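Local coordinates for protein putative cytochrome P450 154A1 (Streptomyces coelicolor, PDB 1ODO) that is of unknown function but belongs to the haem-containing cytochrome P450 family, binding haem and here 4-phenyl-1H-imidazole, at residues Ala64-Phe69 and Gly312-Ala317; Arg190-Leu195 and Leu232-Leu237. All blocks are in the same frame, centred on the assembly; numbering follows the deposited sequence.

Interaction 1: residues Ala64-Phe69 and Gly312-Ala317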
ATOM      1  N   ALA A  64      20.981  -1.757  11.523  1.00 18.91           N
ATOM      2  CA  ALA A  64      21.310  -1.949  12.925  1.00 18.26           C
ATOM      3  C   ALA A  64      20.915  -3.288  13.539  1.00 18.79           C
ATOM      4  O   ALA A  64      21.630  -3.808  14.401  1.00 17.00           O
ATOM      5  CB  ALA A  64      20.690  -0.819  13.750  1.00 19.35           C
ATOM      6  N   HIS A  65      19.805  -3.865  13.087  1.00 16.36           N
ATOM      7  CA  HIS A  65      19.361  -5.132  13.654  1.00 15.69           C
ATOM      8  C   HIS A  65      19.293  -6.411  12.818  1.00 15.09           C
ATOM      9  O   HIS A  65      18.810  -7.434  13.308  1.00 15.46           O
ATOM     10  CB  HIS A  65      18.006  -4.887  14.327  1.00 14.41           C
ATOM     11  CG  HIS A  65      18.019  -3.745  15.298  1.00 16.00           C
ATOM     12  ND1 HIS A  65      18.822  -3.728  16.419  1.00 18.98           N
ATOM     13  CD2 HIS A  65      17.338  -2.575  15.308  1.00 14.02           C
ATOM     14  CE1 HIS A  65      18.634  -2.598  17.078  1.00 14.95           C
ATOM     15  NE2 HIS A  65      17.738  -1.880  16.424  1.00 20.21           N
ATOM     16  N   TRP A  66      19.761  -6.377  11.574  1.00 14.96           N
ATOM     17  CA  TRP A  66      19.726  -7.577  10.735  1.00 14.54           C
ATOM     18  C   TRP A  66      21.158  -7.917  10.313  1.00 15.04           C
ATOM     19  O   TRP A  66      21.697  -7.328   9.379  1.00 13.99           O
ATOM     20  CB  TRP A  66      18.848  -7.357   9.499  1.00 13.55           C
ATOM     21  CG  TRP A  66      18.580  -8.619   8.712  1.00 13.71           C
ATOM     22  CD1 TRP A  66      18.681  -9.907   9.166  1.00 13.09           C
ATOM     23  CD2 TRP A  66      18.077  -8.707   7.371  1.00 14.12           C
ATOM     24  NE1 TRP A  66      18.268 -10.787   8.195  1.00 13.84           N
ATOM     25  CE2 TRP A  66      17.891 -10.078   7.084  1.00 14.49           C
ATOM     26  CE3 TRP A  66      17.761  -7.760   6.388  1.00 13.63           C
ATOM     27  CZ2 TRP A  66      17.401 -10.526   5.852  1.00 15.51           C
ATOM     28  CZ3 TRP A  66      17.273  -8.205   5.162  1.00 15.67           C
ATOM     29  CH2 TRP A  66      17.097  -9.579   4.905  1.00 15.93           C
ATOM     30  N   PRO A  67      21.791  -8.873  11.010  1.00 16.00           N
ATOM     31  CA  PRO A  67      23.166  -9.296  10.722  1.00 16.54           C
ATOM     32  C   PRO A  67      23.426  -9.695   9.272  1.00 16.24           C
ATOM     33  O   PRO A  67      24.522  -9.478   8.749  1.00 16.77           O
ATOM     34  CB  PRO A  67      23.376 -10.459  11.689  1.00 17.59           C
ATOM     35  CG  PRO A  67      22.542 -10.053  12.868  1.00 18.65           C
ATOM     36  CD  PRO A  67      21.269  -9.574  12.199  1.00 17.37           C
ATOM     37  N   ALA A  68      22.417 -10.264   8.620  1.00 14.69           N
ATOM     38  CA  ALA A  68      22.555 -10.694   7.231  1.00 15.85           C
ATOM     39  C   ALA A  68      22.388  -9.580   6.201  1.00 15.94           C
ATOM     40  O   ALA A  68      22.610  -9.804   5.011  1.00 16.85           O
ATOM     41  CB  ALA A  68      21.559 -11.813   6.940  1.00 15.16           C
ATOM     42  N   PHE A  69      22.016  -8.385   6.649  1.00 15.08           N
ATOM     43  CA  PHE A  69      21.822  -7.262   5.732  1.00 16.75           C
ATOM     44  C   PHE A  69      22.939  -7.087   4.708  1.00 17.67           C
ATOM     45  O   PHE A  69      22.684  -7.045   3.501  1.00 17.04           O
ATOM     46  CB  PHE A  69      21.661  -5.954   6.504  1.00 18.63           C
ATOM     47  CG  PHE A  69      21.462  -4.757   5.619  1.00 19.36           C
ATOM     48  CD1 PHE A  69      20.266  -4.574   4.933  1.00 20.16           C
ATOM     49  CD2 PHE A  69      22.487  -3.834   5.437  1.00 20.49           C
ATOM     50  CE1 PHE A  69      20.090  -3.488   4.076  1.00 21.88           C
ATOM     51  CE2 PHE A  69      22.322  -2.739   4.579  1.00 21.87           C
ATOM     52  CZ  PHE A  69      21.121  -2.568   3.898  1.00 22.52           C
ATOM     53  N   GLY A 312      17.993 -11.388  15.490  1.00 14.27           N
ATOM     54  CA  GLY A 312      18.510 -11.264  14.140  1.00 13.79           C
ATOM     55  C   GLY A 312      17.687 -11.906  13.037  1.00 14.95           C
ATOM     56  O   GLY A 312      17.977 -11.695  11.863  1.00 15.17           O
ATOM     57  N   GLU A 313      16.668 -12.690  13.385  1.00 13.47           N
ATOM     58  CA  GLU A 313      15.849 -13.325  12.351  1.00 12.54           C
ATOM     59  C   GLU A 313      14.773 -12.360  11.864  1.00 11.29           C
ATOM     60  O   GLU A 313      14.261 -11.548  12.639  1.00 11.72           O
ATOM     61  CB  GLU A 313      15.220 -14.619  12.877  1.00 13.50           C
ATOM     62  CG  GLU A 313      16.244 -15.699  13.184  1.00 15.38           C
ATOM     63  CD  GLU A 313      15.617 -17.047  13.483  1.00 16.07           C
ATOM     64  OE1 GLU A 313      14.533 -17.085  14.104  1.00 14.19           O
ATOM     65  OE2 GLU A 313      16.219 -18.075  13.112  1.00 17.43           O
ATOM     66  N   PRO A 314      14.423 -12.429  10.567  1.00 11.13           N
ATOM     67  CA  PRO A 314      13.405 -11.541   9.993  1.00 11.72           C
ATOM     68  C   PRO A 314      11.974 -11.908  10.347  1.00 11.23           C
ATOM     69  O   PRO A 314      11.662 -13.066  10.630  1.00 11.23           O
ATOM     70  CB  PRO A 314      13.652 -11.641   8.481  1.00 11.13           C
ATOM     71  CG  PRO A 314      15.048 -12.195   8.371  1.00 11.86           C
ATOM     72  CD  PRO A 314      15.100 -13.179   9.500  1.00 10.71           C
ATOM     73  N   ILE A 315      11.109 -10.899  10.294  1.00 11.71           N
ATOM     74  CA  ILE A 315       9.692 -11.049  10.601  1.00 12.48           C
ATOM     75  C   ILE A 315       8.888 -10.387   9.489  1.00 13.02           C
ATOM     76  O   ILE A 315       9.059  -9.198   9.216  1.00 11.97           O
ATOM     77  CB  ILE A 315       9.350 -10.367  11.937  1.00 11.52           C
ATOM     78  CG1 ILE A 315      10.099 -11.063  13.073  1.00 12.40           C
ATOM     79  CG2 ILE A 315       7.837 -10.382  12.167  1.00 13.23           C
ATOM     80  CD1 ILE A 315      10.031 -10.327  14.401  1.00 11.77           C
ATOM     81  N   LEU A 316       8.021 -11.162   8.851  1.00 11.77           N
ATOM     82  CA  LEU A 316       7.185 -10.664   7.763  1.00 11.85           C
ATOM     83  C   LEU A 316       5.728 -10.530   8.203  1.00 11.22           C
ATOM     84  O   LEU A 316       5.068 -11.526   8.479  1.00 12.01           O
ATOM     85  CB  LEU A 316       7.260 -11.623   6.572  1.00 11.13           C
ATOM     86  CG  LEU A 316       6.471 -11.233   5.319  1.00 12.02           C
ATOM     87  CD1 LEU A 316       7.206 -10.123   4.567  1.00 10.78           C
ATOM     88  CD2 LEU A 316       6.309 -12.463   4.431  1.00 13.46           C
ATOM     89  N   ALA A 317       5.227  -9.303   8.268  1.00 11.53           N
ATOM     90  CA  ALA A 317       3.843  -9.086   8.676  1.00  9.79           C
ATOM     91  C   ALA A 317       2.937  -9.453   7.505  1.00 10.90           C
ATOM     92  O   ALA A 317       2.992  -8.816   6.453  1.00 12.43           O
ATOM     93  CB  ALA A 317       3.634  -7.627   9.074  1.00  9.30           C
TER
HETATM   94  O   HOH W   1      20.868 -12.336  10.454  1.00 22.50           O

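Interaction 2: residues Arg190-Leu195 and Leu232-Leu237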
ATOM      1  N   ARG A 190      16.875   3.610 -12.220  1.00 13.00           N
ATOM      2  CA  ARG A 190      16.074   4.521 -13.026  1.00 13.59           C
ATOM      3  C   ARG A 190      15.213   5.408 -12.139  1.00 13.79           C
ATOM      4  O   ARG A 190      15.004   6.584 -12.434  1.00 14.19           O
ATOM      5  CB  ARG A 190      15.187   3.726 -13.986  1.00 15.68           C
ATOM      6  CG  ARG A 190      15.969   3.066 -15.111  1.00 18.40           C
ATOM      7  CD  ARG A 190      15.192   1.921 -15.741  1.00 25.02           C
ATOM      8  NE  ARG A 190      16.039   1.162 -16.659  1.00 29.71           N
ATOM      9  CZ  ARG A 190      15.880  -0.128 -16.925  1.00 29.84           C
ATOM     10  NH1 ARG A 190      14.903  -0.812 -16.339  1.00 28.74           N
ATOM     11  NH2 ARG A 190      16.698  -0.734 -17.776  1.00 31.85           N
ATOM     12  N   LEU A 191      14.717   4.838 -11.047  1.00 14.17           N
ATOM     13  CA  LEU A 191      13.878   5.583 -10.119  1.00 14.04           C
ATOM     14  C   LEU A 191      14.671   6.683  -9.413  1.00 14.13           C
ATOM     15  O   LEU A 191      14.199   7.816  -9.287  1.00 14.10           O
ATOM     16  CB  LEU A 191      13.255   4.624  -9.099  1.00 13.93           C
ATOM     17  CG  LEU A 191      12.333   5.192  -8.013  1.00 14.04           C
ATOM     18  CD1 LEU A 191      11.267   6.090  -8.620  1.00 13.90           C
ATOM     19  CD2 LEU A 191      11.691   4.032  -7.262  1.00 14.30           C
ATOM     20  N   TYR A 192      15.875   6.358  -8.953  1.00 13.77           N
ATOM     21  CA  TYR A 192      16.695   7.356  -8.273  1.00 15.25           C
ATOM     22  C   TYR A 192      17.050   8.468  -9.245  1.00 15.36           C
ATOM     23  O   TYR A 192      17.204   9.624  -8.853  1.00 15.58           O
ATOM     24  CB  TYR A 192      17.971   6.724  -7.709  1.00 16.16           C
ATOM     25  CG  TYR A 192      17.782   6.133  -6.330  1.00 16.78           C
ATOM     26  CD1 TYR A 192      18.036   4.784  -6.085  1.00 16.66           C
ATOM     27  CD2 TYR A 192      17.348   6.927  -5.267  1.00 18.10           C
ATOM     28  CE1 TYR A 192      17.862   4.239  -4.813  1.00 19.58           C
ATOM     29  CE2 TYR A 192      17.169   6.393  -3.994  1.00 17.48           C
ATOM     30  CZ  TYR A 192      17.428   5.051  -3.774  1.00 18.56           C
ATOM     31  OH  TYR A 192      17.259   4.521  -2.517  1.00 16.39           O
ATOM     32  N   GLU A 193      17.168   8.113 -10.519  1.00 15.87           N
ATOM     33  CA  GLU A 193      17.500   9.090 -11.542  1.00 16.96           C
ATOM     34  C   GLU A 193      16.386  10.127 -11.672  1.00 15.88           C
ATOM     35  O   GLU A 193      16.652  11.329 -11.623  1.00 16.92           O
ATOM     36  CB  GLU A 193      17.742   8.388 -12.879  1.00 21.37           C
ATOM     37  CG  GLU A 193      18.095   9.319 -14.024  1.00 26.67           C
ATOM     38  CD  GLU A 193      18.554   8.559 -15.252  1.00 31.81           C
ATOM     39  OE1 GLU A 193      17.794   7.694 -15.742  1.00 34.70           O
ATOM     40  OE2 GLU A 193      19.680   8.825 -15.726  1.00 35.77           O
ATOM     41  N   VAL A 194      15.140   9.683 -11.828  1.00 15.05           N
ATOM     42  CA  VAL A 194      14.043  10.641 -11.953  1.00 16.48           C
ATOM     43  C   VAL A 194      13.814  11.386 -10.641  1.00 15.29           C
ATOM     44  O   VAL A 194      13.300  12.503 -10.640  1.00 14.57           O
ATOM     45  CB  VAL A 194      12.714   9.974 -12.412  1.00 17.54           C
ATOM     46  CG1 VAL A 194      12.809   9.607 -13.887  1.00 19.19           C
ATOM     47  CG2 VAL A 194      12.416   8.743 -11.577  1.00 19.17           C
ATOM     48  N   LEU A 195      14.199  10.770  -9.525  1.00 15.42           N
ATOM     49  CA  LEU A 195      14.030  11.406  -8.225  1.00 15.88           C
ATOM     50  C   LEU A 195      15.049  12.536  -8.116  1.00 16.50           C
ATOM     51  O   LEU A 195      14.720  13.639  -7.681  1.00 14.96           O
ATOM     52  CB  LEU A 195      14.235  10.399  -7.087  1.00 15.28           C
ATOM     53  CG  LEU A 195      13.060   9.442  -6.841  1.00 13.57           C
ATOM     54  CD1 LEU A 195      13.461   8.386  -5.814  1.00 13.50           C
ATOM     55  CD2 LEU A 195      11.853  10.231  -6.355  1.00 13.72           C
ATOM     56  N   LEU A 232      16.905  12.365   2.119  1.00 14.74           N
ATOM     57  CA  LEU A 232      16.044  13.212   1.307  1.00 14.59           C
ATOM     58  C   LEU A 232      15.481  12.425   0.127  1.00 13.32           C
ATOM     59  O   LEU A 232      14.263  12.321  -0.032  1.00 13.42           O
ATOM     60  CB  LEU A 232      16.805  14.429   0.769  1.00 13.16           C
ATOM     61  CG  LEU A 232      16.068  15.211  -0.331  1.00 13.96           C
ATOM     62  CD1 LEU A 232      14.738  15.740   0.199  1.00 15.20           C
ATOM     63  CD2 LEU A 232      16.939  16.362  -0.820  1.00 13.92           C
ATOM     64  N   ARG A 233      16.364  11.868  -0.697  1.00 14.37           N
ATOM     65  CA  ARG A 233      15.904  11.109  -1.852  1.00 15.96           C
ATOM     66  C   ARG A 233      15.106   9.869  -1.465  1.00 14.93           C
ATOM     67  O   ARG A 233      14.117   9.546  -2.118  1.00 14.16           O
ATOM     68  CB  ARG A 233      17.083  10.748  -2.779  1.00 18.96           C
ATOM     69  CG  ARG A 233      18.150   9.847  -2.190  1.00 23.84           C
ATOM     70  CD  ARG A 233      19.530  10.157  -2.797  1.00 26.27           C
ATOM     71  NE  ARG A 233      19.607   9.997  -4.253  1.00 26.60           N
ATOM     72  CZ  ARG A 233      20.113   8.931  -4.873  1.00 27.29           C
ATOM     73  NH1 ARG A 233      20.587   7.910  -4.170  1.00 24.76           N
ATOM     74  NH2 ARG A 233      20.169   8.897  -6.201  1.00 24.52           N
ATOM     75  N   ASP A 234      15.509   9.190  -0.396  1.00 14.32           N
ATOM     76  CA  ASP A 234      14.796   7.993   0.039  1.00 13.67           C
ATOM     77  C   ASP A 234      13.422   8.314   0.622  1.00 12.76           C
ATOM     78  O   ASP A 234      12.493   7.513   0.513  1.00 12.00           O
ATOM     79  CB  ASP A 234      15.645   7.203   1.040  1.00 13.39           C
ATOM     80  CG  ASP A 234      16.799   6.476   0.370  1.00 15.67           C
ATOM     81  OD1 ASP A 234      16.938   6.591  -0.870  1.00 14.70           O
ATOM     82  OD2 ASP A 234      17.567   5.787   1.075  1.00 15.96           O
ATOM     83  N   THR A 235      13.283   9.477   1.250  1.00 12.98           N
ATOM     84  CA  THR A 235      11.995   9.852   1.818  1.00 12.78           C
ATOM     85  C   THR A 235      11.090  10.211   0.638  1.00 12.27           C
ATOM     86  O   THR A 235       9.899   9.896   0.631  1.00 12.13           O
ATOM     87  CB  THR A 235      12.118  11.050   2.771  1.00 11.64           C
ATOM     88  OG1 THR A 235      12.884  10.658   3.916  1.00 14.19           O
ATOM     89  CG2 THR A 235      10.739  11.520   3.229  1.00 12.65           C
ATOM     90  N   LEU A 236      11.661  10.858  -0.376  1.00 12.50           N
ATOM     91  CA  LEU A 236      10.869  11.226  -1.546  1.00 11.44           C
ATOM     92  C   LEU A 236      10.446   9.958  -2.283  1.00  9.85           C
ATOM     93  O   LEU A 236       9.333   9.870  -2.791  1.00 11.26           O
ATOM     94  CB  LEU A 236      11.673  12.129  -2.484  1.00 11.98           C
ATOM     95  CG  LEU A 236      11.891  13.554  -1.974  1.00 14.47           C
ATOM     96  CD1 LEU A 236      12.723  14.333  -2.986  1.00 15.90           C
ATOM     97  CD2 LEU A 236      10.544  14.235  -1.757  1.00 14.84           C
ATOM     98  N   LEU A 237      11.339   8.976  -2.336  1.00 10.16           N
ATOM     99  CA  LEU A 237      11.042   7.715  -3.013  1.00 11.16           C
ATOM    100  C   LEU A 237       9.826   7.081  -2.341  1.00 10.94           C
ATOM    101  O   LEU A 237       8.892   6.635  -3.009  1.00 11.25           O
ATOM    102  CB  LEU A 237      12.252   6.774  -2.926  1.00 11.20           C
ATOM    103  CG  LEU A 237      12.167   5.427  -3.659  1.00 11.74           C
ATOM    104  CD1 LEU A 237      13.568   4.921  -3.952  1.00 11.30           C
ATOM    105  CD2 LEU A 237      11.385   4.415  -2.830  1.00 11.84           C
TER

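Interaction 1: residues Ala64-Phe69 and Gly312-Ala317
Trp66 lies across Pro314 with the NE1 side of its indole: NE1 comes within 3.5 Å of Pro314 CG, and CE2 and CZ2 follow at 3.8 Å from the same CG, the two side chains crossing at about a right angle. Next to NE1 on the indole, CD1 sits 3.3 Å from the carbonyl oxygen of Gly312, an oblique van der Waals approach. Pro67 adds CD, which rests 3.8 Å from Gly312 CA. Gly312 holds a positive phi (89°), a backbone shape that glycine takes up readily. A single water bridges the segments, donating to Gly312 O and weakly accepting from Ala68 N.

Behind these contacts, Trp66 leaves helix 62-65 and opens a type I turn closed by Phe69 N bonding to Trp66 O. Trp66 CG is anti to the backbone N (chi1 -170°), and the indole packs against this turn, Ala68 CB lying 3.6 Å above one face toward its rim. Tyr296 of strand 292-297 stacks on the Trp66 ring, and Leu294 touches both Trp66 and Pro314. Backbone bonds tie Pro314 to Trp41 and Gly312 to Ala297. Helix end and turn thus pack against the entry to a central strand of the mixed beta sheet found in the cytochrome P450 fold.

Interaction 2: residues Arg190-Leu195 and Leu232-Leu237
This is a buried helix-on-helix contact, part apolar and part polar, between helix 181-204 and helix 229-244: the axes of segments 190-195 and 232-237 run at 105° and come within 10.3 Å. The Tyr192 ring carries the largest share of the contact and is sandwiched. Leu237 CD1 makes a CH-pi contact over one face, 4.2 Å from the ring centroid, while the guanidinium of Arg233 lies over the opposite face, its plane only 17° from that of the ring. The overlap is offset: Tyr192 CD2 sits over the middle of the guanidinium, 3.4 Å from Arg233 CZ, whereas NH1 lies toward the ring's rim. Arg233 reaches this place through a chain bent at chi2 and chi3, and a salt bridge from NH2 to Asp196 anchors its far end.

In the cytochrome P450 fold, helix 229-244 belongs to the long helix that passes over the haem, here with the side chain of Leu237 about 5 Å from the bound 4-phenyl-1H-imidazole. About one turn before Leu237 on the same helix, Asp234 OD1 accepts from Tyr192 OH at 2.7 Å, met from above the carboxylate plane, 39° out of it. The other oxygen, OD2, accepts from Glu85 N, giving each carboxylate oxygen a partner and joining both helices to the loop around Val84.

On the buried side, Leu195 CD1 presses against Leu237 CB at 3.5 Å, and Leu191 CD2 meets Leu237 CG at 3.9 Å. Leu237 CG, anti to the backbone N, meets both leucines, and CD1 goes on to the tyrosine face. Leu195 also touches Phe167 of helix 161-175.

How the interactions relate
From the N terminus, the chain first meets Ala64-Phe69, just after strand 58-59, and does not return to it until Gly312-Ala317, so interaction 1 closes a long, mostly helical loop of 242 residues. Within that loop lies the whole of interaction 2, a shorter closure in which helix 181-204 is met again by helix 229-244 after 36 residues, with helix 210-218 between. The two do not touch: their centres are 24 Å apart, their nearest atoms about 10 Å. Interaction 1 fastens the mixed beta sheet to the end of helix 62-65, whereas interaction 2 joins two helices in the helical part, beside the ligand pocket.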